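PDB 5I7I: TRAP solute Binding Protein from Uncultured marine bacterium, which binds aromatic acids such as 3-hydroxybenzoate and probably delivers them to a TRAP transporter for uptake. Local coordinates for residues G147-K152 with R231-T236; G164-G169 with G182-G187; R168-V173 with G204-W209. All coordinates share one frame; numbering follows the deposited sequence.

Contact 1. Residues G147-K152 with R231-T236; sequences GKIHTK and RGLYTT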
loop_
_atom_site.group_PDB
_atom_site.type_symbol
_atom_site.label_atom_id
_atom_site.label_comp_id
_atom_site.label_asym_id
_atom_site.label_seq_id
_atom_site.Cartn_x
_atom_site.Cartn_y
_atom_site.Cartn_z
ATOM N N GLY A 147 -4.104 4.543 -6.511
ATOM C CA GLY A 147 -2.957 5.074 -7.208
ATOM C C GLY A 147 -3.298 5.793 -8.501
ATOM O O GLY A 147 -4.360 5.601 -9.103
ATOM N N LYS A 148 -2.363 6.657 -8.908
ATOM C CA LYS A 148 -2.456 7.441 -10.126
ATOM C C LYS A 148 -1.277 7.088 -11.027
ATOM O O LYS A 148 -0.288 6.464 -10.611
ATOM C CB LYS A 148 -2.492 8.936 -9.799
ATOM C CG LYS A 148 -3.785 9.420 -9.120
ATOM C CD LYS A 148 -3.833 9.227 -7.595
ATOM C CE LYS A 148 -5.191 9.579 -7.036
ATOM N NZ LYS A 148 -5.317 9.260 -5.587
ATOM N N ILE A 149 -1.391 7.507 -12.289
ATOM C CA ILE A 149 -0.406 7.248 -13.336
ATOM C C ILE A 149 0.412 8.508 -13.545
ATOM O O ILE A 149 -0.147 9.577 -13.802
ATOM C CB ILE A 149 -1.104 6.833 -14.645
ATOM C CG1 ILE A 149 -1.888 5.546 -14.451
ATOM C CG2 ILE A 149 -0.111 6.676 -15.771
ATOM C CD1 ILE A 149 -2.878 5.241 -15.560
ATOM N N HIS A 150 1.731 8.372 -13.499
ATOM C CA HIS A 150 2.630 9.510 -13.594
ATOM C C HIS A 150 3.645 9.274 -14.698
ATOM O O HIS A 150 4.259 8.202 -14.777
ATOM C CB HIS A 150 3.333 9.717 -12.259
ATOM C CG HIS A 150 2.381 9.692 -11.109
ATOM N ND1 HIS A 150 1.621 10.780 -10.745
ATOM C CD2 HIS A 150 2.028 8.691 -10.276
ATOM C CE1 HIS A 150 0.853 10.451 -9.724
ATOM N NE2 HIS A 150 1.074 9.186 -9.430
ATOM N N THR A 151 3.816 10.281 -15.534
ATOM C CA THR A 151 4.797 10.278 -16.600
ATOM C C THR A 151 5.533 11.612 -16.602
ATOM O O THR A 151 5.067 12.606 -16.039
ATOM C CB THR A 151 4.126 10.039 -17.941
ATOM O OG1 THR A 151 3.057 10.970 -18.063
ATOM C CG2 THR A 151 3.556 8.638 -17.988
ATOM N N LYS A 152 6.682 11.645 -17.261
ATOM C CA LYS A 152 7.483 12.859 -17.256
ATOM C C LYS A 152 6.712 14.021 -17.876
ATOM O O LYS A 152 6.639 15.113 -17.292
ATOM C CB LYS A 152 8.824 12.606 -17.962
ATOM C CG LYS A 152 9.751 11.669 -17.177
ATOM C CD LYS A 152 11.098 11.538 -17.847
ATOM C CE LYS A 152 12.026 10.690 -17.015
ATOM N NZ LYS A 152 13.413 10.761 -17.542
ATOM N N ARG A 231 -14.474 3.707 -8.332
ATOM C CA ARG A 231 -13.431 2.710 -8.118
ATOM C C ARG A 231 -12.154 3.177 -8.788
ATOM O O ARG A 231 -12.136 3.447 -9.994
ATOM C CB ARG A 231 -13.848 1.334 -8.632
ATOM C CG ARG A 231 -14.954 0.689 -7.830
ATOM C CD ARG A 231 -14.508 0.358 -6.416
ATOM N NE ARG A 231 -15.511 -0.373 -5.637
ATOM C CZ ARG A 231 -16.527 0.188 -4.989
ATOM N NH1 ARG A 231 -17.395 -0.549 -4.310
ATOM N NH2 ARG A 231 -16.667 1.504 -4.987
ATOM N N GLY A 232 -11.088 3.290 -8.003
ATOM C CA GLY A 232 -9.832 3.784 -8.511
ATOM C C GLY A 232 -9.031 2.698 -9.195
ATOM O O GLY A 232 -9.411 1.530 -9.250
ATOM N N LEU A 233 -7.898 3.107 -9.761
ATOM C CA LEU A 233 -7.130 2.223 -10.630
ATOM C C LEU A 233 -6.677 0.971 -9.899
ATOM O O LEU A 233 -6.861 -0.143 -10.399
ATOM C CB LEU A 233 -5.927 2.995 -11.168
ATOM C CG LEU A 233 -5.095 2.303 -12.228
ATOM C CD1 LEU A 233 -5.940 2.139 -13.504
ATOM C CD2 LEU A 233 -3.819 3.110 -12.496
ATOM N N TYR A 234 -6.093 1.133 -8.718
ATOM C CA TYR A 234 -5.568 0.029 -7.931
ATOM C C TYR A 234 -5.186 0.601 -6.579
ATOM O O TYR A 234 -5.053 1.823 -6.410
ATOM C CB TYR A 234 -4.311 -0.603 -8.573
ATOM C CG TYR A 234 -3.099 0.272 -8.309
ATOM C CD1 TYR A 234 -2.862 1.406 -9.061
ATOM C CD2 TYR A 234 -2.232 -0.001 -7.247
ATOM C CE1 TYR A 234 -1.797 2.248 -8.777
ATOM C CE2 TYR A 234 -1.157 0.859 -6.952
ATOM C CZ TYR A 234 -0.951 1.973 -7.718
ATOM O OH TYR A 234 0.063 2.871 -7.440
ATOM N N THR A 235 -4.980 -0.301 -5.628
ATOM C CA THR A 235 -4.235 0.029 -4.427
ATOM C C THR A 235 -3.353 -1.159 -4.105
ATOM O O THR A 235 -3.440 -2.214 -4.745
ATOM C CB THR A 235 -5.155 0.374 -3.249
ATOM O OG1 THR A 235 -4.365 0.910 -2.203
ATOM C CG2 THR A 235 -5.869 -0.852 -2.711
ATOM N N THR A 236 -2.488 -0.988 -3.107
ATOM C CA THR A 236 -1.660 -2.104 -2.662
ATOM C C THR A 236 -1.635 -2.158 -1.132
ATOM O O THR A 236 -1.540 -1.108 -0.474
ATOM C CB THR A 236 -0.244 -2.081 -3.281
ATOM O OG1 THR A 236 0.378 -3.364 -3.206
ATOM C CG2 THR A 236 0.651 -1.036 -2.612
HETATM O O HOH W 1 -7.106 5.941 -9.595
#

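Contact 2. Residues G164-G169 with G182-G187; sequences GMKMRG and GATPVG. With 3HB (3-hydroxybenzoic acid), chain C.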
loop_
_atom_site.group_PDB
_atom_site.type_symbol
_atom_site.label_atom_id
_atom_site.label_comp_id
_atom_site.label_asym_id
_atom_site.label_seq_id
_atom_site.Cartn_x
_atom_site.Cartn_y
_atom_site.Cartn_z
ATOM N N GLY A 164 4.749 1.101 -25.131
ATOM C CA GLY A 164 6.167 1.371 -25.201
ATOM C C GLY A 164 6.737 2.066 -23.983
ATOM O O GLY A 164 7.956 2.205 -23.888
ATOM N N MET A 165 5.894 2.522 -23.054
ATOM C CA MET A 165 6.343 3.270 -21.887
ATOM C C MET A 165 6.761 2.303 -20.792
ATOM O O MET A 165 6.013 1.384 -20.449
ATOM C CB MET A 165 5.214 4.158 -21.370
ATOM C CG MET A 165 4.737 5.188 -22.375
ATOM S SD MET A 165 5.824 6.623 -22.518
ATOM C CE MET A 165 5.406 7.523 -21.032
ATOM N N LYS A 166 7.952 2.511 -20.245
ATOM C CA LYS A 166 8.440 1.686 -19.149
ATOM C C LYS A 166 7.890 2.276 -17.862
ATOM O O LYS A 166 8.279 3.377 -17.465
ATOM C CB LYS A 166 9.963 1.640 -19.143
ATOM C CG LYS A 166 10.502 0.898 -20.366
ATOM C CD LYS A 166 12.003 0.908 -20.467
ATOM C CE LYS A 166 12.501 2.304 -20.612
ATOM N NZ LYS A 166 13.931 2.344 -20.976
ATOM N N MET A 167 6.991 1.547 -17.216
ATOM C CA MET A 167 6.200 2.072 -16.109
ATOM C C MET A 167 6.450 1.246 -14.862
ATOM O O MET A 167 6.251 0.030 -14.869
ATOM C CB MET A 167 4.715 2.071 -16.471
ATOM C CG MET A 167 4.409 2.997 -17.634
ATOM S SD MET A 167 4.695 4.758 -17.248
ATOM C CE MET A 167 3.338 5.111 -16.145
ATOM N N ARG A 168 6.882 1.909 -13.800
ATOM C CA ARG A 168 7.115 1.234 -12.528
ATOM C C ARG A 168 5.801 0.913 -11.815
ATOM O O ARG A 168 4.882 1.739 -11.760
ATOM C CB ARG A 168 7.972 2.102 -11.610
ATOM C CG ARG A 168 8.147 1.572 -10.197
ATOM C CD ARG A 168 7.090 2.048 -9.211
ATOM N NE ARG A 168 7.367 1.496 -7.891
ATOM C CZ ARG A 168 6.586 1.633 -6.820
ATOM N NH1 ARG A 168 5.454 2.308 -6.882
ATOM N NH2 ARG A 168 6.960 1.095 -5.667
ATOM N N GLY A 169 5.735 -0.277 -11.230
ATOM C CA GLY A 169 4.734 -0.611 -10.253
ATOM C C GLY A 169 5.365 -1.186 -9.001
ATOM O O GLY A 169 6.524 -1.606 -9.015
ATOM N N GLY A 182 -0.995 -2.081 -21.545
ATOM C CA GLY A 182 -0.154 -1.816 -22.689
ATOM C C GLY A 182 1.248 -1.376 -22.363
ATOM O O GLY A 182 2.058 -1.230 -23.284
ATOM N N ALA A 183 1.565 -1.150 -21.097
ATOM C CA ALA A 183 2.877 -0.649 -20.722
ATOM C C ALA A 183 3.901 -1.773 -20.664
ATOM O O ALA A 183 3.575 -2.962 -20.714
ATOM C CB ALA A 183 2.815 0.019 -19.353
ATOM N N THR A 184 5.168 -1.360 -20.594
ATOM C CA THR A 184 6.267 -2.261 -20.288
ATOM C C THR A 184 6.508 -2.158 -18.790
ATOM O O THR A 184 7.004 -1.120 -18.326
ATOM C CB THR A 184 7.515 -1.851 -21.046
ATOM O OG1 THR A 184 7.294 -2.052 -22.444
ATOM C CG2 THR A 184 8.716 -2.685 -20.598
ATOM N N PRO A 185 6.149 -3.163 -17.998
ATOM C CA PRO A 185 6.248 -3.028 -16.543
ATOM C C PRO A 185 7.671 -3.171 -16.030
ATOM O O PRO A 185 8.475 -3.938 -16.557
ATOM C CB PRO A 185 5.402 -4.201 -16.045
ATOM C CG PRO A 185 5.560 -5.234 -17.092
ATOM C CD PRO A 185 5.648 -4.491 -18.396
ATOM N N VAL A 186 7.961 -2.434 -14.958
ATOM C CA VAL A 186 9.191 -2.577 -14.190
ATOM C C VAL A 186 8.791 -2.534 -12.722
ATOM O O VAL A 186 8.021 -1.664 -12.320
ATOM C CB VAL A 186 10.188 -1.446 -14.512
ATOM C CG1 VAL A 186 11.520 -1.696 -13.813
ATOM C CG2 VAL A 186 10.397 -1.328 -16.027
ATOM N N GLY A 187 9.291 -3.460 -11.919
ATOM C CA GLY A 187 8.988 -3.485 -10.495
ATOM C C GLY A 187 10.149 -2.959 -9.671
ATOM O O GLY A 187 11.301 -3.257 -9.958
HETATM C "C1'" 3HB C . 4.636 2.108 -3.353
HETATM O "O1'" 3HB C . 4.004 2.330 -4.418
HETATM O "O2'" 3HB C . 5.577 1.271 -3.339
HETATM C C1 3HB C . 4.319 2.893 -2.087
HETATM C C2 3HB C . 3.184 3.700 -2.054
HETATM C C3 3HB C . 2.885 4.423 -0.926
HETATM C C4 3HB C . 3.715 4.377 0.163
HETATM C C5 3HB C . 4.848 3.568 0.136
HETATM C C6 3HB C . 5.157 2.829 -0.987
HETATM O O3 3HB C . 1.757 5.211 -0.914
HETATM O O HOH W 2 9.056 -0.674 -24.010
HETATM O O HOH W 3 4.322 -1.358 -24.146
#

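Contact 3. Residues R168-V173 with G204-W209; sequences RGPTRV and GMVVPW. With 3HB (3-hydroxybenzoic acid), chain C.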
loop_
_atom_site.group_PDB
_atom_site.type_symbol
_atom_site.label_atom_id
_atom_site.label_comp_id
_atom_site.label_asym_id
_atom_site.label_seq_id
_atom_site.Cartn_x
_atom_site.Cartn_y
_atom_site.Cartn_z
ATOM N N ARG A 168 6.882 1.909 -13.800
ATOM C CA ARG A 168 7.115 1.234 -12.528
ATOM C C ARG A 168 5.801 0.913 -11.815
ATOM O O ARG A 168 4.882 1.739 -11.760
ATOM C CB ARG A 168 7.972 2.102 -11.610
ATOM C CG ARG A 168 8.147 1.572 -10.197
ATOM C CD ARG A 168 7.090 2.048 -9.211
ATOM N NE ARG A 168 7.367 1.496 -7.891
ATOM C CZ ARG A 168 6.586 1.633 -6.820
ATOM N NH1 ARG A 168 5.454 2.308 -6.882
ATOM N NH2 ARG A 168 6.960 1.095 -5.667
ATOM N N GLY A 169 5.735 -0.277 -11.230
ATOM C CA GLY A 169 4.734 -0.611 -10.253
ATOM C C GLY A 169 5.365 -1.186 -9.001
ATOM O O GLY A 169 6.524 -1.606 -9.015
ATOM N N PRO A 170 4.594 -1.249 -7.904
ATOM C CA PRO A 170 5.166 -1.661 -6.604
ATOM C C PRO A 170 5.238 -3.160 -6.381
ATOM O O PRO A 170 6.027 -3.600 -5.529
ATOM C CB PRO A 170 4.186 -1.050 -5.582
ATOM C CG PRO A 170 2.891 -0.978 -6.338
ATOM C CD PRO A 170 3.294 -0.589 -7.729
ATOM N N THR A 171 4.422 -3.955 -7.079
ATOM C CA THR A 171 4.293 -5.378 -6.817
ATOM C C THR A 171 4.002 -6.095 -8.124
ATOM O O THR A 171 3.701 -5.480 -9.145
ATOM C CB THR A 171 3.115 -5.689 -5.890
ATOM O OG1 THR A 171 1.908 -5.549 -6.645
ATOM C CG2 THR A 171 3.090 -4.765 -4.691
ATOM N N ARG A 172 4.074 -7.422 -8.060
ATOM C CA ARG A 172 3.851 -8.236 -9.237
ATOM C C ARG A 172 2.440 -8.076 -9.774
ATOM O O ARG A 172 2.240 -8.050 -10.991
ATOM C CB ARG A 172 4.130 -9.691 -8.880
ATOM C CG ARG A 172 4.092 -10.621 -10.066
ATOM C CD ARG A 172 4.658 -11.981 -9.672
ATOM N NE ARG A 172 6.092 -11.935 -9.376
ATOM C CZ ARG A 172 6.795 -12.975 -8.930
ATOM N NH1 ARG A 172 6.198 -14.139 -8.713
ATOM N NH2 ARG A 172 8.097 -12.854 -8.702
ATOM N N VAL A 173 1.445 -8.010 -8.896
ATOM C CA VAL A 173 0.080 -7.817 -9.368
ATOM C C VAL A 173 -0.053 -6.493 -10.110
ATOM O O VAL A 173 -0.660 -6.427 -11.190
ATOM C CB VAL A 173 -0.934 -7.949 -8.214
ATOM C CG1 VAL A 173 -2.350 -7.820 -8.726
ATOM C CG2 VAL A 173 -0.758 -9.281 -7.502
ATOM N N GLY A 204 7.922 6.401 -16.188
ATOM C CA GLY A 204 6.864 6.813 -15.303
ATOM C C GLY A 204 6.586 5.705 -14.317
ATOM O O GLY A 204 7.329 4.728 -14.231
ATOM N N MET A 205 5.502 5.871 -13.578
ATOM C CA MET A 205 5.205 4.961 -12.482
ATOM C C MET A 205 3.757 5.133 -12.078
ATOM O O MET A 205 3.113 6.146 -12.378
ATOM C CB MET A 205 6.083 5.201 -11.248
ATOM C CG MET A 205 5.826 6.522 -10.530
ATOM S SD MET A 205 6.556 7.929 -11.339
ATOM C CE MET A 205 6.155 9.180 -10.116
ATOM N N VAL A 206 3.278 4.152 -11.324
ATOM C CA VAL A 206 2.073 4.319 -10.526
ATOM C C VAL A 206 2.450 4.445 -9.058
ATOM O O VAL A 206 3.319 3.716 -8.557
ATOM C CB VAL A 206 1.009 3.229 -10.756
ATOM C CG1 VAL A 206 0.428 3.348 -12.126
ATOM C CG2 VAL A 206 1.560 1.863 -10.495
ATOM N N VAL A 207 1.836 5.428 -8.404
ATOM C CA VAL A 207 1.840 5.639 -6.957
ATOM C C VAL A 207 0.647 6.523 -6.647
ATOM O O VAL A 207 0.200 7.289 -7.511
ATOM C CB VAL A 207 3.091 6.375 -6.434
ATOM C CG1 VAL A 207 4.245 5.426 -6.186
ATOM C CG2 VAL A 207 3.531 7.493 -7.366
ATOM N N PRO A 208 0.142 6.505 -5.426
ATOM C CA PRO A 208 -0.766 7.565 -4.996
ATOM C C PRO A 208 0.009 8.866 -4.853
ATOM O O PRO A 208 1.236 8.896 -4.879
ATOM C CB PRO A 208 -1.277 7.063 -3.645
ATOM C CG PRO A 208 -0.094 6.301 -3.104
ATOM C CD PRO A 208 0.573 5.656 -4.294
ATOM N N TRP A 209 -0.715 9.968 -4.696
ATOM C CA TRP A 209 -0.037 11.251 -4.519
ATOM C C TRP A 209 0.826 11.261 -3.263
ATOM O O TRP A 209 1.881 11.896 -3.249
ATOM C CB TRP A 209 -1.052 12.376 -4.408
ATOM C CG TRP A 209 -1.917 12.672 -5.575
ATOM C CD1 TRP A 209 -3.278 12.528 -5.637
ATOM C CD2 TRP A 209 -1.522 13.243 -6.827
ATOM N NE1 TRP A 209 -3.746 12.962 -6.843
ATOM C CE2 TRP A 209 -2.693 13.412 -7.593
ATOM C CE3 TRP A 209 -0.302 13.650 -7.368
ATOM C CZ2 TRP A 209 -2.673 13.959 -8.865
ATOM C CZ3 TRP A 209 -0.288 14.199 -8.621
ATOM C CH2 TRP A 209 -1.470 14.352 -9.363
HETATM C "C1'" 3HB C . 4.636 2.108 -3.353
HETATM O "O1'" 3HB C . 4.004 2.330 -4.418
HETATM O "O2'" 3HB C . 5.577 1.271 -3.339
HETATM C C1 3HB C . 4.319 2.893 -2.087
HETATM C C2 3HB C . 3.184 3.700 -2.054
HETATM C C3 3HB C . 2.885 4.423 -0.926
HETATM C C4 3HB C . 3.715 4.377 0.163
HETATM C C5 3HB C . 4.848 3.568 0.136
HETATM C C6 3HB C . 5.157 2.829 -0.987
HETATM O O3 3HB C . 1.757 5.211 -0.914
#

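Contact 1. Residues G147-K152 with R231-T236
Two of the crossings between the two sheets of this binding protein meet where Gly147, leading into strand 148-151, lies against Leu233 and Tyr234 in the loop between strands 223-227 and 237-243. The backbone of Gly147 is used at both ends. Its N donates to Tyr234 O at 2.9 Å, with an N-H...O angle of 160°. Its O accepts from a water at 2.8 Å, and that water in turn accepts from Leu233 N, closing a second, indirect link. As in other two-lobed solute-binding proteins, these inter-lobe connections are probably part of the hinge, and here one connection is held to the other through main-chain atoms. The Tyr234 ring lies over Gly147: with CG placed between the backbone N and the carbonyl carbon (chi1 78°), it swings across the glycine, bringing CE1 to 3.4 Å from Gly147 CA. Gly147 N lies 4.0 Å above one face, offset toward the rim. A CB on Gly147 would run into this ring, so the close fit depends on glycine. Beside it, Leu233 puts CG in plane at the ring edge and crosses Ile149 at about a right angle, CD2 touching Ile149 CG1 at 3.7 Å. Met177 of helix 172-180 packs on both Leu233 and Tyr234, while the His144 ring meets that of Tyr234 steeply.

Contact 2. Residues G164-G169 with G182-G187
Met165, Met167 and Gly169 alternate with Thr184 and Val186 in four backbone hydrogen bonds between parallel strands. Thr184 N donates to Met165 O and Met167 N to Thr184 O, both at 2.9 Å; Val186 N then reaches Met167 O, and Gly169 N reaches Val186 O. Weaker CA-H...O contacts fill in between, the shortest from Arg168 CA to Val186 O at 3.0 Å. Apolar contact is slight: Met167 CG meets Ala183 CB at 3.8 Å, and on the face shared with Arg168 and Val186, Lys166 CG lies alongside Thr184 CG2 at 4.0 Å, the two side chains pointing the same way. A water joins Thr184 OG1, 2.7 Å away, to Gly164 O. The charged end of Arg168 is turned to the ligand by two nearly straight hydrogen bonds: its guanidinium edge faces the carboxylate, NH1 to O1' of 3-hydroxybenzoate at 2.9 Å and NH2 to O2' at 2.7 Å, angles 170° and 172°. Met188 O takes a further hydrogen bond from NH2. Strands 166-169 and 184-187, joined through helix 172-180, form a beta-alpha-beta crossover, and the paired grip of arginine on carboxylate is the usual mode of acid recognition in TRAP binding proteins.

Contact 3. Residues R168-V173 with G204-W209
The guanidinium of Arg168 has Pro170 CA over one face, 3.4 Å above the plane and offset toward the rim, while its edge takes Val206 O and the ligand carboxylate carbon, both in plane. Val207 CG1 approaches NH1 obliquely at 3.4 Å. NH1 serves two acceptors: besides the carboxylate it donates to Val206 O at 3.1 Å, a bent bond (137°) that nonetheless lies nearly along the carbonyl's own direction. This second-shell carbonyl helps to hold the rotation of the group, with Met188 O on NH2. CG lies opposite the backbone N (chi1 173°), and a single bend at chi2 (-90°) carries the guanidinium to the carboxylate and Val206 O; CB, placed by the strand, rests on Met205 CB at 3.6 Å. Replacing Arg168 with a leucine would probably leave the carboxylate without its charged partner and Val206 O without its side-chain donor. The main chains pair in parallel, Arg168 N to Gly204 O and Val206 N to Arg168 O, each at 2.9 Å. Val206 CG2 then meets Pro170 CD at 4.1 Å, and Pro170 CB approaches the ligand O2' at 3.5 Å. Thr171 caps helix 172-180 through Ile174 N. Helix 193-198 covers Met205 with Val193 and Leu197, Trp209 packs on helix 264-287, and strand 204-207 is flanked by strands 166-169 and 148-151.

In the fold
All three contacts belong to, or border, one mixed sheet in which strands 184-187, 166-169, 204-207 and 148-151 are successive neighbours. Contacts 2 and 3 share Arg168 and Gly169, and their centres are about 9 Å apart; contact 3 lies about 7 Å from contact 1, centre to centre. His150 ties contacts 1 and 3 together, its N probably hydrogen-bonded to Met205 O and its NE2 to Val207 O. Between contacts 1 and 2, about 13 Å apart by centres, Met167 CE packs on His150 O at 3.5 Å. The ligand meets contacts 2 and 3 through their shared Arg168, and contact 3 also through Pro170, Val207 and Pro208, whereas the Tyr234 side chain of contact 1 stays about 5 Å from it. Tyr94 and Glu210 also hydrogen-bond 3-hydroxybenzoate.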